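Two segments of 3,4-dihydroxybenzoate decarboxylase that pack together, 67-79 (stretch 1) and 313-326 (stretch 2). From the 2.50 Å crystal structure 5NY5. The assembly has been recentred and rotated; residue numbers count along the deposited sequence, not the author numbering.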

# COMPACT_ATOMS: atom_id res chain seq x y z
N PRO A 67 -45.39 17.79 -40.62
CA PRO A 67 -46.13 16.77 -41.37
C PRO A 67 -45.30 16.26 -42.53
O PRO A 67 -44.55 17.01 -43.16
CB PRO A 67 -47.38 17.52 -41.85
CG PRO A 67 -46.96 18.95 -41.88
CD PRO A 67 -46.02 19.12 -40.73
N GLY A 68 -45.42 14.97 -42.81
CA GLY A 68 -44.62 14.33 -43.83
C GLY A 68 -43.24 13.91 -43.38
O GLY A 68 -42.54 13.22 -44.14
N SER A 69 -42.81 14.30 -42.18
CA SER A 69 -41.56 13.82 -41.62
C SER A 69 -41.81 12.62 -40.72
O SER A 69 -42.88 12.48 -40.13
CB SER A 69 -40.86 14.93 -40.82
OG SER A 69 -40.24 15.87 -41.68
N ARG A 70 -40.81 11.75 -40.63
CA ARG A 70 -40.85 10.62 -39.73
C ARG A 70 -39.43 10.36 -39.22
O ARG A 70 -38.50 10.26 -40.02
CB ARG A 70 -41.43 9.37 -40.41
CG ARG A 70 -40.89 9.10 -41.80
CD ARG A 70 -41.49 7.82 -42.37
NE ARG A 70 -40.97 7.52 -43.70
CZ ARG A 70 -41.25 6.43 -44.39
NH1 ARG A 70 -42.06 5.51 -43.88
NH2 ARG A 70 -40.73 6.24 -45.59
N ILE A 71 -39.29 10.28 -37.90
CA ILE A 71 -37.98 10.25 -37.24
C ILE A 71 -37.74 8.86 -36.68
O ILE A 71 -38.63 8.26 -36.06
CB ILE A 71 -37.89 11.32 -36.14
CG1 ILE A 71 -38.10 12.70 -36.76
CG2 ILE A 71 -36.56 11.24 -35.43
CD1 ILE A 71 -38.01 13.84 -35.77
N LEU A 72 -36.53 8.35 -36.88
CA LEU A 72 -36.16 6.99 -36.54
C LEU A 72 -35.04 6.99 -35.50
O LEU A 72 -34.03 7.67 -35.68
CB LEU A 72 -35.71 6.24 -37.78
CG LEU A 72 -35.37 4.78 -37.61
CD1 LEU A 72 -36.58 4.04 -37.09
CD2 LEU A 72 -34.91 4.23 -38.94
N VAL A 73 -35.23 6.24 -34.42
CA VAL A 73 -34.24 6.13 -33.35
C VAL A 73 -34.15 4.69 -32.89
O VAL A 73 -35.11 3.93 -32.97
CB VAL A 73 -34.57 7.05 -32.15
CG1 VAL A 73 -34.51 8.51 -32.55
CG2 VAL A 73 -35.92 6.70 -31.57
N GLY A 74 -32.97 4.33 -32.38
CA GLY A 74 -32.77 3.05 -31.72
C GLY A 74 -32.40 1.90 -32.62
O GLY A 74 -32.45 0.75 -32.16
N MSE A 75 -32.00 2.15 -33.86
CA MSE A 75 -31.75 1.08 -34.81
C MSE A 75 -30.63 0.15 -34.34
O MSE A 75 -30.73 -1.06 -34.47
CB MSE A 75 -31.43 1.66 -36.19
CG MSE A 75 -31.54 0.69 -37.36
SE MSE A 75 -33.31 -0.13 -37.61
CE MSE A 75 -34.42 1.36 -37.15
N HIS A 76 -29.57 0.73 -33.79
CA HIS A 76 -28.44 -0.04 -33.28
C HIS A 76 -28.47 -0.17 -31.76
O HIS A 76 -27.46 -0.59 -31.18
CB HIS A 76 -27.12 0.58 -33.72
CG HIS A 76 -27.12 1.12 -35.11
ND1 HIS A 76 -27.36 2.44 -35.40
CD2 HIS A 76 -26.92 0.50 -36.30
CE1 HIS A 76 -27.30 2.63 -36.71
NE2 HIS A 76 -27.04 1.47 -37.28
N ALA A 77 -29.58 0.16 -31.12
CA ALA A 77 -29.66 0.17 -29.65
C ALA A 77 -29.92 -1.20 -29.06
O ALA A 77 -30.69 -1.33 -28.11
CB ALA A 77 -30.74 1.16 -29.21
N SER A 78 -29.28 -2.24 -29.60
CA SER A 78 -29.42 -3.60 -29.09
C SER A 78 -28.38 -4.51 -29.74
O SER A 78 -28.21 -4.48 -30.96
CB SER A 78 -30.83 -4.14 -29.35
OG SER A 78 -30.87 -5.55 -29.26
N ARG A 79 -27.69 -5.31 -28.94
CA ARG A 79 -26.72 -6.23 -29.51
C ARG A 79 -27.42 -7.35 -30.28
O ARG A 79 -26.95 -7.77 -31.34
CB ARG A 79 -25.81 -6.81 -28.42
CG ARG A 79 -24.83 -7.86 -28.93
CD ARG A 79 -23.92 -8.36 -27.83
NE ARG A 79 -22.68 -7.59 -27.75
CZ ARG A 79 -21.51 -8.02 -28.19
NH1 ARG A 79 -21.40 -9.22 -28.73
NH2 ARG A 79 -20.44 -7.25 -28.09
N ASN A 313 -38.02 10.12 -51.48
CA ASN A 313 -39.42 10.40 -51.21
C ASN A 313 -39.81 9.89 -49.83
O ASN A 313 -39.60 8.71 -49.51
CB ASN A 313 -40.30 9.75 -52.28
CG ASN A 313 -40.14 10.40 -53.65
OD1 ASN A 313 -39.69 11.54 -53.75
ND2 ASN A 313 -40.50 9.67 -54.70
N HIS A 314 -40.39 10.78 -49.03
CA HIS A 314 -40.77 10.48 -47.65
C HIS A 314 -39.55 10.01 -46.84
O HIS A 314 -39.53 8.94 -46.24
CB HIS A 314 -41.90 9.44 -47.61
CG HIS A 314 -42.71 9.47 -46.36
ND1 HIS A 314 -43.46 8.40 -45.92
CD2 HIS A 314 -42.90 10.46 -45.45
CE1 HIS A 314 -44.07 8.72 -44.80
NE2 HIS A 314 -43.75 9.96 -44.49
N ALA A 315 -38.53 10.86 -46.84
CA ALA A 315 -37.24 10.49 -46.28
C ALA A 315 -37.32 10.26 -44.78
O ALA A 315 -37.91 11.06 -44.05
CB ALA A 315 -36.20 11.57 -46.59
N ILE A 316 -36.74 9.16 -44.33
CA ILE A 316 -36.66 8.85 -42.91
C ILE A 316 -35.47 9.57 -42.31
O ILE A 316 -34.36 9.51 -42.84
CB ILE A 316 -36.55 7.33 -42.70
CG1 ILE A 316 -37.78 6.62 -43.27
CG2 ILE A 316 -36.37 7.01 -41.23
CD1 ILE A 316 -37.63 5.12 -43.33
N LEU A 317 -35.70 10.28 -41.20
CA LEU A 317 -34.62 10.91 -40.46
C LEU A 317 -34.17 9.96 -39.35
O LEU A 317 -34.93 9.69 -38.42
CB LEU A 317 -35.07 12.25 -39.89
CG LEU A 317 -34.00 13.04 -39.12
CD1 LEU A 317 -32.74 13.16 -39.95
CD2 LEU A 317 -34.52 14.41 -38.72
N GLN A 318 -32.95 9.45 -39.47
CA GLN A 318 -32.39 8.52 -38.49
C GLN A 318 -31.41 9.24 -37.58
O GLN A 318 -30.56 9.99 -38.05
CB GLN A 318 -31.69 7.35 -39.19
CG GLN A 318 -31.05 6.36 -38.23
CD GLN A 318 -30.41 5.19 -38.94
OE1 GLN A 318 -30.18 5.22 -40.15
NE2 GLN A 318 -30.11 4.14 -38.19
N THR A 319 -31.55 9.00 -36.28
CA THR A 319 -30.62 9.51 -35.28
C THR A 319 -30.63 8.54 -34.10
O THR A 319 -31.16 7.44 -34.19
CB THR A 319 -30.98 10.94 -34.88
OG1 THR A 319 -29.97 11.48 -34.02
CG2 THR A 319 -32.32 10.98 -34.16
N LEU A 320 -30.02 8.95 -32.99
CA LEU A 320 -29.97 8.13 -31.79
C LEU A 320 -30.47 8.93 -30.60
O LEU A 320 -30.65 10.15 -30.67
CB LEU A 320 -28.55 7.59 -31.53
CG LEU A 320 -27.35 8.53 -31.56
CD1 LEU A 320 -27.28 9.44 -30.34
CD2 LEU A 320 -26.06 7.73 -31.68
N VAL A 321 -30.69 8.23 -29.50
CA VAL A 321 -31.10 8.82 -28.23
C VAL A 321 -30.22 8.23 -27.13
O VAL A 321 -30.01 7.02 -27.09
CB VAL A 321 -32.59 8.57 -27.93
CG1 VAL A 321 -32.94 9.03 -26.53
CG2 VAL A 321 -33.47 9.27 -28.95
N GLY A 322 -29.71 9.09 -26.26
CA GLY A 322 -28.95 8.61 -25.12
C GLY A 322 -27.59 9.24 -24.90
O GLY A 322 -27.44 10.07 -24.01
N PRO A 323 -26.58 8.85 -25.70
CA PRO A 323 -26.63 7.94 -26.85
C PRO A 323 -26.84 6.47 -26.49
O PRO A 323 -27.04 5.67 -27.40
CB PRO A 323 -25.27 8.15 -27.51
CG PRO A 323 -24.38 8.52 -26.40
CD PRO A 323 -25.21 9.34 -25.46
N GLY A 324 -26.77 6.14 -25.21
CA GLY A 324 -27.28 4.86 -24.73
C GLY A 324 -26.66 3.67 -25.41
O GLY A 324 -25.50 3.69 -25.83
N GLU A 325 -27.45 2.59 -25.52
CA GLU A 325 -26.95 1.35 -26.10
C GLU A 325 -26.55 1.51 -27.56
O GLU A 325 -25.71 0.76 -28.06
CB GLU A 325 -28.01 0.26 -25.97
CG GLU A 325 -27.53 -1.13 -26.30
CD GLU A 325 -26.73 -1.74 -25.17
OE1 GLU A 325 -26.79 -1.20 -24.05
OE2 GLU A 325 -26.03 -2.75 -25.40
N GLU A 326 -27.16 2.47 -28.27
CA GLU A 326 -26.79 2.70 -29.66
C GLU A 326 -25.32 3.07 -29.78
O GLU A 326 -24.63 2.61 -30.71
CB GLU A 326 -27.68 3.78 -30.26
CG GLU A 326 -27.65 3.84 -31.77
CD GLU A 326 -29.02 4.07 -32.38
OE1 GLU A 326 -29.90 4.61 -31.68
OE2 GLU A 326 -29.21 3.70 -33.56
O HOH W 1 -44.84 10.67 -42.30
O HOH W 2 -30.86 5.05 -34.89

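The guanidinium of Arg70 lies flat on the ring of His314, with centres 3.8 Å apart and planes at 10°. Ile316 covers the opposite face of the guanidinium, its CG1 3.3 Å from Arg70 NE. The extended Arg70 side chain also hydrogen bonds the backbone it stacks beside: NE and NH2 reach His314 O at 3.2 and 3.0 Å. Arginine suits this place because its flat, charged end can stack and donate.

Beyond it the stretches pair as parallel strands. Leu317 N donates to Arg70 O (3.0 Å), Leu72 N to Leu317 O (2.6 Å), and Thr319 N to Leu72 O (2.9 Å). The side chains of Ile71 and Leu317 share one face of the sheet; those of Leu72 and Gln318 share the other. All four are buried. Leu72 CB packs on Ile316 CG2 at 3.6 Å, and Val73 CG1 meets Val321 CG2 at 3.8 Å.

After the strand, Gly74 to Ala77 form a type I turn. Gly74 has backbone angles that call for glycine. Buried Glu326 serves this turn with its carboxylate. Glu326 OE2 accepts from His76 N (3.0 Å) and ND1 (2.9 Å); its OE1 takes a weak bond from Gly74 N (3.2 Å). Water 2 donates through its O to Glu326 OE2 and Thr319 O, both 2.5 Å, and accepts from Met75 N at 3.3 Å.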